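PDB 6KME: phytochromobilin synthase from Solanum lycopersicum, which probably catalyses the ferredoxin-dependent reduction of biliverdin IX alpha to phytochromobilin, the chromophore of plant phytochromes. Local coordinates for residues A[42-47]-A[200-205]; A[182-185]-A[189-192]; A[231-236]-A[275-280]; A[302-305]-A[309-312]. The protein carries 1 engineered substitution. One frame throughout, in Å; residues are numbered along the deposited sequence.

Contact 1: A[42-47]-A[200-205]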
# COMPACT_ATOMS: atom_id res chain seq x y z
N GLU A 42 -14.51 -11.06 -3.69
CA GLU A 42 -15.00 -12.44 -3.84
C GLU A 42 -14.02 -13.45 -3.26
O GLU A 42 -14.42 -14.38 -2.55
CB GLU A 42 -15.27 -12.75 -5.32
CG GLU A 42 -16.39 -11.96 -5.95
CD GLU A 42 -17.62 -12.80 -6.18
OE1 GLU A 42 -17.92 -13.65 -5.32
OE2 GLU A 42 -18.28 -12.61 -7.22
N GLU A 43 -12.72 -13.31 -3.59
CA GLU A 43 -11.73 -14.24 -3.06
C GLU A 43 -11.67 -14.17 -1.53
O GLU A 43 -11.60 -15.21 -0.86
CB GLU A 43 -10.34 -13.95 -3.65
CG GLU A 43 -10.15 -14.41 -5.09
CD GLU A 43 -10.05 -15.92 -5.27
OE1 GLU A 43 -9.25 -16.59 -4.57
OE2 GLU A 43 -10.77 -16.44 -6.14
N THR A 44 -11.71 -12.96 -0.97
CA THR A 44 -11.66 -12.84 0.49
C THR A 44 -12.81 -13.60 1.14
O THR A 44 -12.63 -14.28 2.16
CB THR A 44 -11.70 -11.36 0.90
OG1 THR A 44 -10.76 -10.62 0.12
CG2 THR A 44 -11.34 -11.21 2.39
N ASN A 45 -14.01 -13.53 0.55
CA ASN A 45 -15.15 -14.22 1.12
C ASN A 45 -15.11 -15.74 0.93
O ASN A 45 -16.04 -16.41 1.38
CB ASN A 45 -16.45 -13.65 0.55
CG ASN A 45 -16.87 -12.36 1.26
OD1 ASN A 45 -16.64 -12.19 2.46
ND2 ASN A 45 -17.50 -11.46 0.52
N THR A 46 -14.10 -16.31 0.28
CA THR A 46 -13.92 -17.75 0.38
C THR A 46 -12.94 -18.14 1.48
O THR A 46 -12.83 -19.33 1.78
CB THR A 46 -13.46 -18.35 -0.97
OG1 THR A 46 -12.15 -17.87 -1.30
CG2 THR A 46 -14.44 -17.98 -2.09
N HIS A 47 -12.25 -17.17 2.08
CA HIS A 47 -11.32 -17.39 3.17
C HIS A 47 -11.86 -16.94 4.52
O HIS A 47 -11.34 -17.38 5.55
CB HIS A 47 -9.99 -16.66 2.90
CG HIS A 47 -9.20 -17.24 1.77
ND1 HIS A 47 -8.11 -18.07 1.97
CD2 HIS A 47 -9.34 -17.13 0.43
CE1 HIS A 47 -7.61 -18.43 0.80
NE2 HIS A 47 -8.35 -17.89 -0.15
N ASP A 200 -2.43 -13.03 -8.30
CA ASP A 200 -1.45 -13.93 -7.70
C ASP A 200 -0.97 -13.42 -6.34
O ASP A 200 -0.86 -14.19 -5.38
CB ASP A 200 -0.26 -14.11 -8.64
CG ASP A 200 -0.55 -15.12 -9.73
OD1 ASP A 200 -1.61 -15.77 -9.66
OD2 ASP A 200 0.29 -15.27 -10.65
N TYR A 201 -0.65 -12.12 -6.26
CA TYR A 201 -0.18 -11.53 -5.01
C TYR A 201 -1.29 -11.51 -3.96
O TYR A 201 -1.04 -11.78 -2.77
CB TYR A 201 0.36 -10.11 -5.26
CG TYR A 201 1.84 -10.05 -5.64
CD1 TYR A 201 2.34 -10.82 -6.70
CD2 TYR A 201 2.74 -9.24 -4.94
CE1 TYR A 201 3.70 -10.78 -7.05
CE2 TYR A 201 4.11 -9.20 -5.29
CZ TYR A 201 4.57 -9.98 -6.34
OH TYR A 201 5.91 -9.95 -6.70
N TYR A 202 -2.53 -11.20 -4.36
CA TYR A 202 -3.59 -11.16 -3.37
C TYR A 202 -3.94 -12.56 -2.86
O TYR A 202 -4.23 -12.75 -1.67
CB TYR A 202 -4.83 -10.44 -3.91
CG TYR A 202 -5.80 -10.12 -2.79
CD1 TYR A 202 -5.45 -9.23 -1.78
CD2 TYR A 202 -7.04 -10.75 -2.71
CE1 TYR A 202 -6.31 -8.95 -0.72
CE2 TYR A 202 -7.92 -10.47 -1.64
CZ TYR A 202 -7.54 -9.57 -0.66
OH TYR A 202 -8.39 -9.30 0.40
N GLN A 203 -3.89 -13.58 -3.74
CA GLN A 203 -4.12 -14.94 -3.28
C GLN A 203 -3.01 -15.40 -2.35
O GLN A 203 -3.26 -16.12 -1.37
CB GLN A 203 -4.27 -15.88 -4.48
CG GLN A 203 -5.59 -15.68 -5.25
CD GLN A 203 -5.72 -16.59 -6.46
OE1 GLN A 203 -4.77 -16.79 -7.20
NE2 GLN A 203 -6.90 -17.16 -6.64
N ALA A 204 -1.76 -15.01 -2.63
CA ALA A 204 -0.66 -15.32 -1.72
C ALA A 204 -0.91 -14.71 -0.34
O ALA A 204 -0.68 -15.37 0.68
CB ALA A 204 0.67 -14.81 -2.30
N TRP A 205 -1.39 -13.46 -0.31
CA TRP A 205 -1.65 -12.79 0.96
C TRP A 205 -2.78 -13.48 1.72
O TRP A 205 -2.70 -13.65 2.95
CB TRP A 205 -1.98 -11.31 0.72
CG TRP A 205 -2.22 -10.55 2.00
CD1 TRP A 205 -1.27 -9.97 2.80
CD2 TRP A 205 -3.48 -10.31 2.65
NE1 TRP A 205 -1.87 -9.39 3.90
CE2 TRP A 205 -3.22 -9.60 3.84
CE3 TRP A 205 -4.81 -10.65 2.34
CZ2 TRP A 205 -4.23 -9.20 4.72
CZ3 TRP A 205 -5.82 -10.26 3.21
CH2 TRP A 205 -5.53 -9.54 4.39
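Tyr202 and Thr44 pair through their hydroxyl groups, and Gln203 and Glu43 through an amide and a carboxylate; these two polar pairs join the helices 188-211 and 34-47. The hydroxyl pair lies on the buried side. Tyr202 OH donates to Thr44 OG1 over 2.7 Å, and the threonine oxygen sits at the edge of the tyrosine ring, in its plane, with the two side chains crossing at about a right angle. Because the OG1 branch of Thr44 stands beside its own backbone N (chi1 -47°), it can also hydrogen-bond to the carbonyl oxygen of Ala40 one turn earlier. The tyrosine ring itself meets Phe113 edge-to-face and touches Ala40.

The second pair is partly exposed. Gln203 runs out extended beyond CG, and its NE2 reaches Glu43 OE1 at 3.2 Å with an almost straight N-H...O angle of 178°. The acceptor lies in the amide plane of Gln203 but is itself approached from above the carboxylate, the two flat groups being turned 74° apart. A bend at chi2 of Glu43 turns its carboxylate alongside the facing helix, where OE1 meets NE2.

Apolar packing is supplied by neighbours: Leu206, a turn further along helix 188-211, touches both Glu43 and Thr44, and Phe39 lies against Gln203. With backbones 7.6 Å apart at the CA atoms of Glu43 and Gln203, the helices are joined through side chains. Thr44 OG1, gripped from both helices, passes the tyrosine's bond on to the backbone of helix 34-47, which would fix the rotation of its hydroxyl, whereas the partly exposed Glu43-Gln203 bond joins a presumably charged carboxylate to a neutral amide.

Contact 2: A[182-185]-A[189-192]; sequences TRFS and HNHS
Phe184 and Ser185, at the end of strand 180-185, meet the first turn of the helix that follows. Arg183, just before them, belongs to the biliverdin pocket and touches the bilin. Phe184 places CG between its backbone N and carbonyl carbon (chi1 57°), the crowded position, and this turns the ring toward the helix. Its CD1 lies 3.5 Å from Asn190 CB, and CE1 is 3.6 Å from the same carbon, while the ring and the asparagine amide are steeply inclined to each other. Further round the rim, Phe184 CE1 approaches His191 CD2 at 4.1 Å. The two rings form an offset edge-to-face pair, the phenyl edge directed at the imidazole face with planes 69° apart.

The strand closes one side of the seven-stranded antiparallel sheet, beside strand 123-131, and the chain turns within a few residues into helix 188-211, so the contact is a tight strand-to-helix connection. Phe184 also packs on Ile126 of the neighbouring strand and on Leu161.

At Ser185 the contact changes from rings to backbone. Asn190 ND2 donates to Ser185 O over 2.9 Å, an N-H...O angle of 166°, with the donor in the carbonyl plane and the acceptor in the plane of the asparagine amide. The imidazole is held by a further bond, His191 NE2 to Asn124 OD1, and Asn124 also donates through ND2 to Phe184 O.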
# COMPACT_ATOMS: atom_id res chain seq x y z
N THR A 182 7.12 -0.59 -10.70
CA THR A 182 7.30 -0.63 -12.14
C THR A 182 6.62 0.57 -12.78
O THR A 182 5.68 1.15 -12.23
CB THR A 182 6.78 -1.97 -12.74
OG1 THR A 182 7.19 -2.10 -14.11
CG2 THR A 182 5.25 -2.10 -12.67
N ARG A 183 7.13 0.94 -13.95
CA ARG A 183 6.54 1.90 -14.86
C ARG A 183 6.45 1.25 -16.22
O ARG A 183 7.40 0.59 -16.65
CB ARG A 183 7.40 3.19 -14.96
CG ARG A 183 7.71 3.92 -13.65
CD ARG A 183 8.72 5.07 -13.91
NE ARG A 183 9.13 5.79 -12.69
CZ ARG A 183 8.57 6.90 -12.24
NH1 ARG A 183 7.54 7.45 -12.88
NH2 ARG A 183 9.03 7.47 -11.13
N PHE A 184 5.32 1.42 -16.91
CA PHE A 184 5.23 0.86 -18.26
C PHE A 184 4.17 1.60 -19.05
O PHE A 184 3.25 2.19 -18.47
CB PHE A 184 4.95 -0.65 -18.24
CG PHE A 184 3.70 -1.05 -17.50
CD1 PHE A 184 2.46 -0.99 -18.12
CD2 PHE A 184 3.77 -1.52 -16.18
CE1 PHE A 184 1.29 -1.39 -17.42
CE2 PHE A 184 2.62 -1.91 -15.50
CZ PHE A 184 1.38 -1.84 -16.12
N SER A 185 4.32 1.58 -20.37
CA SER A 185 3.34 2.14 -21.28
C SER A 185 2.14 1.22 -21.42
O SER A 185 2.26 -0.01 -21.37
CB SER A 185 3.96 2.39 -22.65
OG SER A 185 4.84 3.50 -22.59
N HIS A 189 -1.25 -6.31 -23.41
CA HIS A 189 -0.38 -7.29 -22.77
C HIS A 189 0.05 -6.83 -21.38
O HIS A 189 -0.04 -7.58 -20.40
CB HIS A 189 0.84 -7.57 -23.64
CG HIS A 189 1.89 -8.37 -22.94
ND1 HIS A 189 1.78 -9.73 -22.74
CD2 HIS A 189 3.06 -8.00 -22.37
CE1 HIS A 189 2.84 -10.17 -22.09
NE2 HIS A 189 3.63 -9.14 -21.85
N ASN A 190 0.53 -5.58 -21.26
CA ASN A 190 1.02 -5.11 -19.96
C ASN A 190 -0.10 -5.09 -18.93
O ASN A 190 0.12 -5.45 -17.77
CB ASN A 190 1.64 -3.72 -20.10
CG ASN A 190 3.04 -3.77 -20.68
OD1 ASN A 190 3.67 -4.83 -20.69
ND2 ASN A 190 3.53 -2.64 -21.17
N HIS A 191 -1.30 -4.66 -19.32
CA HIS A 191 -2.38 -4.64 -18.34
C HIS A 191 -2.84 -6.05 -17.98
O HIS A 191 -3.23 -6.31 -16.83
CB HIS A 191 -3.54 -3.80 -18.86
CG HIS A 191 -3.28 -2.32 -18.77
ND1 HIS A 191 -3.48 -1.46 -19.83
CD2 HIS A 191 -2.84 -1.56 -17.74
CE1 HIS A 191 -3.17 -0.23 -19.46
NE2 HIS A 191 -2.78 -0.26 -18.19
N SER A 192 -2.80 -6.98 -18.95
CA SER A 192 -3.08 -8.38 -18.64
C SER A 192 -2.09 -8.93 -17.62
O SER A 192 -2.48 -9.63 -16.69
CB SER A 192 -3.06 -9.20 -19.93
OG SER A 192 -3.10 -10.59 -19.65

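Contact 3: A[231-236]-A[275-280]; sequences YLTWRS and LDYFPE. With BLA (biliverdine IX alpha), chain B.
Trp234 swings its indole out with CG anti to the backbone N (chi1 167°), and Phe278, with CG beside its own backbone N (chi1 -46°), brings its phenyl ring up to it. The edge of the indole points at the phenyl face. Trp234 CE3 stands 4.0 Å above the Phe278 plane, over the ring centre, and the six-membered ring and phenyl planes make 69° in this edge-to-face pair. Trp234 CB adds apolar contact, 3.9 Å from Phe278 CZ. The opposite phenyl face is covered by CB of the preceding Tyr277.

Helix 218-238 thereby packs against the end of the short helix 274-277, where Phe278 is the first residue to leave helical angles. One residue earlier on the longer helix, Thr233 crosses Tyr277 at about a right angle: OG1 lies 3.8 Å from Tyr277 CE2. Both polar ends turn to His229, Thr233 OG1 bonding to its O and Tyr277 OH to its ND1.

Away from Phe278 the same helix faces the substrate. Trp234 NE1 is 3.7 Å from OB of biliverdin, which lies at the indole edge, in plane; Phe174 stacks on the indole. Arg235 NH2 comes within 3.4 Å of the biliverdin methyl CMB, which sits over one guanidinium face, offset toward the rim. The guanidinium is steadied by a bond from Arg235 NH1 to Tyr231 OH, 3.0 Å long, and by a salt bridge from Arg235 NH2 to Asp239.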
# COMPACT_ATOMS: atom_id res chain seq x y z
N TYR A 231 3.68 3.06 9.96
CA TYR A 231 3.43 2.90 8.53
C TYR A 231 2.32 3.82 8.04
O TYR A 231 2.46 4.49 7.01
CB TYR A 231 3.10 1.43 8.24
CG TYR A 231 2.58 1.11 6.85
CD1 TYR A 231 3.43 0.61 5.88
CD2 TYR A 231 1.22 1.27 6.54
CE1 TYR A 231 2.97 0.29 4.61
CE2 TYR A 231 0.75 0.96 5.27
CZ TYR A 231 1.62 0.45 4.31
OH TYR A 231 1.17 0.13 3.05
N LEU A 232 1.19 3.86 8.77
CA LEU A 232 0.10 4.76 8.39
C LEU A 232 0.54 6.21 8.46
O LEU A 232 0.11 7.05 7.65
CB LEU A 232 -1.11 4.55 9.31
CG LEU A 232 -1.72 3.15 9.32
CD1 LEU A 232 -2.78 3.03 10.44
CD2 LEU A 232 -2.30 2.83 7.95
N THR A 233 1.37 6.54 9.45
CA THR A 233 1.81 7.92 9.61
C THR A 233 2.69 8.34 8.44
O THR A 233 2.52 9.44 7.90
CB THR A 233 2.55 8.07 10.93
OG1 THR A 233 1.65 7.83 12.02
CG2 THR A 233 3.13 9.47 11.05
N TRP A 234 3.63 7.48 8.04
CA TRP A 234 4.46 7.78 6.88
C TRP A 234 3.61 8.02 5.64
O TRP A 234 3.73 9.07 4.99
CB TRP A 234 5.46 6.64 6.62
CG TRP A 234 6.09 6.77 5.26
CD1 TRP A 234 5.74 6.10 4.12
CD2 TRP A 234 7.15 7.67 4.89
NE1 TRP A 234 6.53 6.51 3.06
CE2 TRP A 234 7.40 7.47 3.51
CE3 TRP A 234 7.92 8.60 5.60
CZ2 TRP A 234 8.39 8.19 2.82
CZ3 TRP A 234 8.91 9.31 4.91
CH2 TRP A 234 9.13 9.10 3.53
N ARG A 235 2.72 7.07 5.33
CA ARG A 235 1.95 7.17 4.09
C ARG A 235 0.97 8.33 4.13
O ARG A 235 0.78 9.02 3.12
CB ARG A 235 1.23 5.84 3.82
CG ARG A 235 2.19 4.70 3.47
CD ARG A 235 1.47 3.51 2.81
NE ARG A 235 0.95 3.89 1.49
CZ ARG A 235 0.11 3.14 0.78
NH1 ARG A 235 -0.30 1.96 1.25
NH2 ARG A 235 -0.32 3.57 -0.39
N SER A 236 0.35 8.60 5.28
CA SER A 236 -0.60 9.70 5.27
C SER A 236 0.10 11.04 5.08
O SER A 236 -0.52 11.99 4.59
CB SER A 236 -1.46 9.71 6.55
OG SER A 236 -0.70 10.10 7.66
N LEU A 275 6.86 13.65 12.79
CA LEU A 275 8.21 14.05 13.19
C LEU A 275 8.75 13.24 14.36
O LEU A 275 9.98 13.12 14.51
CB LEU A 275 8.26 15.55 13.51
CG LEU A 275 8.12 16.49 12.30
CD1 LEU A 275 8.21 17.97 12.77
CD2 LEU A 275 9.16 16.20 11.21
N ASP A 276 7.89 12.65 15.19
CA ASP A 276 8.38 11.73 16.22
C ASP A 276 9.04 10.51 15.59
O ASP A 276 10.07 10.03 16.08
CB ASP A 276 7.24 11.29 17.14
CG ASP A 276 6.76 12.39 18.06
OD1 ASP A 276 7.55 13.31 18.39
OD2 ASP A 276 5.58 12.34 18.46
N TYR A 277 8.47 9.99 14.50
CA TYR A 277 9.03 8.80 13.86
C TYR A 277 10.18 9.15 12.93
O TYR A 277 11.13 8.36 12.79
CB TYR A 277 7.96 8.07 13.05
CG TYR A 277 6.86 7.39 13.83
CD1 TYR A 277 7.14 6.30 14.66
CD2 TYR A 277 5.54 7.81 13.71
CE1 TYR A 277 6.13 5.67 15.39
CE2 TYR A 277 4.52 7.18 14.43
CZ TYR A 277 4.82 6.11 15.26
OH TYR A 277 3.82 5.48 15.96
N PHE A 278 10.11 10.29 12.25
CA PHE A 278 11.06 10.66 11.20
C PHE A 278 11.61 12.06 11.48
O PHE A 278 11.32 13.02 10.75
CB PHE A 278 10.40 10.54 9.82
CG PHE A 278 9.60 9.25 9.64
CD1 PHE A 278 10.25 8.04 9.44
CD2 PHE A 278 8.22 9.26 9.71
CE1 PHE A 278 9.53 6.86 9.30
CE2 PHE A 278 7.48 8.07 9.58
CZ PHE A 278 8.14 6.87 9.38
N PRO A 279 12.44 12.20 12.52
CA PRO A 279 12.93 13.54 12.90
C PRO A 279 13.84 14.19 11.87
O PRO A 279 14.12 15.39 12.01
CB PRO A 279 13.70 13.27 14.20
CG PRO A 279 14.13 11.84 14.07
CD PRO A 279 12.97 11.16 13.42
N GLU A 280 14.33 13.43 10.88
CA GLU A 280 15.14 14.00 9.80
C GLU A 280 14.37 15.05 9.02
O GLU A 280 14.98 15.96 8.43
CB GLU A 280 15.61 12.89 8.85
CG GLU A 280 16.60 11.91 9.46
CD GLU A 280 15.91 10.85 10.32
OE1 GLU A 280 14.66 10.76 10.28
OE2 GLU A 280 16.62 10.12 11.04
CHA BLA B . 4.50 7.94 -8.21
NA BLA B . 4.01 6.27 -6.29
C1A BLA B . 4.90 6.95 -7.14
C2A BLA B . 6.26 6.53 -6.77
C3A BLA B . 6.13 5.58 -5.66
C4A BLA B . 4.72 5.43 -5.39
CMA BLA B . 7.22 4.81 -4.91
CAA BLA B . 7.53 7.09 -7.47
CBA BLA B . 7.85 8.44 -6.88
CGA BLA B . 8.80 8.29 -5.64
O1A BLA B . 9.77 7.65 -5.91
O2A BLA B . 8.40 8.86 -4.67
CHB BLA B . 4.04 4.54 -4.35
NB BLA B . 5.43 4.73 -2.37
C1B BLA B . 4.23 4.32 -2.99
C2B BLA B . 3.65 3.29 -1.93
C3B BLA B . 4.36 3.38 -0.74
C4B BLA B . 5.50 4.36 -0.99
CMB BLA B . 2.34 2.57 -2.21
OB BLA B . 6.34 4.84 -0.24
CAB BLA B . 4.38 2.77 0.64
CBB BLA B . 5.06 2.95 1.80
NC BLA B . -0.53 7.16 -6.72
C1C BLA B . -1.39 6.41 -5.89
C2C BLA B . -2.76 7.10 -5.99
C3C BLA B . -2.62 8.19 -6.85
C4C BLA B . -1.15 8.26 -7.35
CMC BLA B . -3.93 6.53 -5.18
OC BLA B . -0.92 5.44 -5.32
CAC BLA B . -3.69 9.15 -7.23
CBC BLA B . -4.76 9.65 -6.57
CHD BLA B . -0.42 9.07 -8.17
ND BLA B . 2.01 8.20 -7.91
C1D BLA B . 1.08 9.01 -8.42
C2D BLA B . 1.66 10.02 -9.40
C3D BLA B . 3.01 9.77 -9.47
C4D BLA B . 3.30 8.58 -8.51
CMD BLA B . 0.76 11.04 -10.07
CAD BLA B . 4.15 10.42 -10.26
CBD BLA B . 4.52 11.81 -9.77
CGD BLA B . 5.24 11.85 -8.35
O1D BLA B . 4.71 12.66 -7.61
O2D BLA B . 6.18 11.08 -8.25

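Contact 4: A[302-305]-A[309-312]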
# COMPACT_ATOMS: atom_id res chain seq x y z
N ARG A 302 17.06 -2.92 -9.10
CA ARG A 302 16.33 -3.62 -8.05
C ARG A 302 17.28 -4.03 -6.93
O ARG A 302 18.27 -4.72 -7.19
CB ARG A 302 15.63 -4.85 -8.62
CG ARG A 302 14.68 -5.50 -7.59
CD ARG A 302 14.11 -6.82 -8.07
NE ARG A 302 13.25 -7.37 -7.03
CZ ARG A 302 11.99 -6.98 -6.82
NH1 ARG A 302 11.46 -6.04 -7.60
NH2 ARG A 302 11.27 -7.51 -5.83
N PRO A 303 17.03 -3.61 -5.68
CA PRO A 303 18.03 -3.83 -4.62
C PRO A 303 17.94 -5.18 -3.93
O PRO A 303 18.53 -5.36 -2.86
CB PRO A 303 17.74 -2.68 -3.65
CG PRO A 303 16.28 -2.44 -3.80
CD PRO A 303 15.95 -2.72 -5.25
N TRP A 304 17.22 -6.14 -4.52
CA TRP A 304 17.20 -7.52 -4.05
C TRP A 304 17.64 -8.43 -5.19
O TRP A 304 17.23 -8.23 -6.33
CB TRP A 304 15.80 -7.96 -3.59
CG TRP A 304 15.31 -7.26 -2.38
CD1 TRP A 304 15.53 -7.61 -1.08
CD2 TRP A 304 14.49 -6.09 -2.35
NE1 TRP A 304 14.91 -6.73 -0.24
CE2 TRP A 304 14.26 -5.78 -0.99
CE3 TRP A 304 13.93 -5.28 -3.33
CZ2 TRP A 304 13.50 -4.69 -0.60
CZ3 TRP A 304 13.17 -4.20 -2.94
CH2 TRP A 304 12.96 -3.91 -1.58
N ASN A 305 18.46 -9.44 -4.87
CA ASN A 305 18.87 -10.38 -5.90
C ASN A 305 17.77 -11.42 -6.13
O ASN A 305 16.68 -11.35 -5.55
CB ASN A 305 20.22 -11.01 -5.56
CG ASN A 305 20.18 -11.97 -4.37
OD1 ASN A 305 19.12 -12.40 -3.90
ND2 ASN A 305 21.37 -12.34 -3.90
N GLU A 309 17.66 -11.62 -1.39
CA GLU A 309 18.61 -11.03 -0.46
C GLU A 309 18.87 -9.57 -0.83
O GLU A 309 19.09 -9.26 -2.01
CB GLU A 309 19.91 -11.82 -0.46
CG GLU A 309 19.74 -13.25 0.03
CD GLU A 309 20.89 -14.16 -0.36
OE1 GLU A 309 21.81 -13.70 -1.08
OE2 GLU A 309 20.87 -15.34 0.04
N PHE A 310 18.87 -8.69 0.17
CA PHE A 310 19.07 -7.27 -0.08
C PHE A 310 20.53 -6.97 -0.43
O PHE A 310 21.45 -7.35 0.30
CB PHE A 310 18.64 -6.46 1.14
CG PHE A 310 18.61 -4.98 0.91
CD1 PHE A 310 17.51 -4.39 0.31
CD2 PHE A 310 19.69 -4.19 1.27
CE1 PHE A 310 17.49 -3.01 0.08
CE2 PHE A 310 19.67 -2.81 1.04
CZ PHE A 310 18.57 -2.23 0.44
N ILE A 311 20.73 -6.28 -1.55
CA ILE A 311 22.06 -5.94 -2.04
C ILE A 311 22.22 -4.44 -2.28
O ILE A 311 23.28 -4.02 -2.73
CB ILE A 311 22.41 -6.72 -3.32
CG1 ILE A 311 21.43 -6.35 -4.44
CG2 ILE A 311 22.39 -8.22 -3.08
CD1 ILE A 311 21.68 -7.06 -5.76
N GLY A 312 21.21 -3.64 -1.98
CA GLY A 312 21.05 -2.27 -2.45
C GLY A 312 22.24 -1.34 -2.61
O GLY A 312 22.98 -1.10 -1.65
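Pro303 O and Ile311 N form the shortest bond of this contact, 2.7 Å with an N-H...O angle of 173°, and Asn305 N donates to Glu309 O over 2.9 Å. These bonds bracket a single antiparallel beta bridge, in which Trp304 and Phe310 are a non-hydrogen-bonded pair, in a chain without regular strand here. Two CA-H...O contacts lie alongside, from Phe310 CA to Pro303 O and from Trp304 CA to Glu309 O.

On one side of the bridge the rings meet. Phe310 CD1 sits 3.5 Å from Trp304 NE1, its phenyl edge turned to the indole face, with planes 76° apart in an edge-to-face pair. Pro303 CB packs against Phe310 CE1 at 3.8 Å, and Pro303 CG lies over the same indole face as Phe310 CD1.

Asn305 has CG between its backbone N and carbonyl carbon (chi1 69°), which brings its amide to the backbone of Glu309. Its OD1 accepts from Glu309 N at 3.0 Å, above the carbonyl plane, and also from Arg307 N, an Asx turn; its ND2 reaches Glu309 OE1 at 3.2 Å.

Further out, Arg302 bonds to the carbonyls of Pro177 and Val179, and Trp163 touches both Arg302 and Pro303, which ties the turn to the protein body. With its amide meeting two backbone N-H groups and a carboxylate, Asn305 would hold the turn from within, while the aromatic side is joined by packing.

How the contacts relate
Contact 3 is the most deeply buried of the four, and it reaches the biliverdin, which Arg183 of segment 182-185 touches too; contacts 1, 2 and 4 are only partly buried. Contacts 1 and 2 share helix 188-211: contact 2 secures its start to the edge strand of the large sheet, while contact 1 ties its middle to helix 34-47, with centres 22 Å apart. Contact 3 lies across the chain centre from both, on the next helix, 218-238. Chemistry follows place. Contact 3 joins its segments through rings and apolar atoms, contact 1 through side-chain polar pairs, and contact 2 combines both. Contact 4, near the C-terminal end, combines backbone bonds, the amide of Asn305 and an aromatic pair.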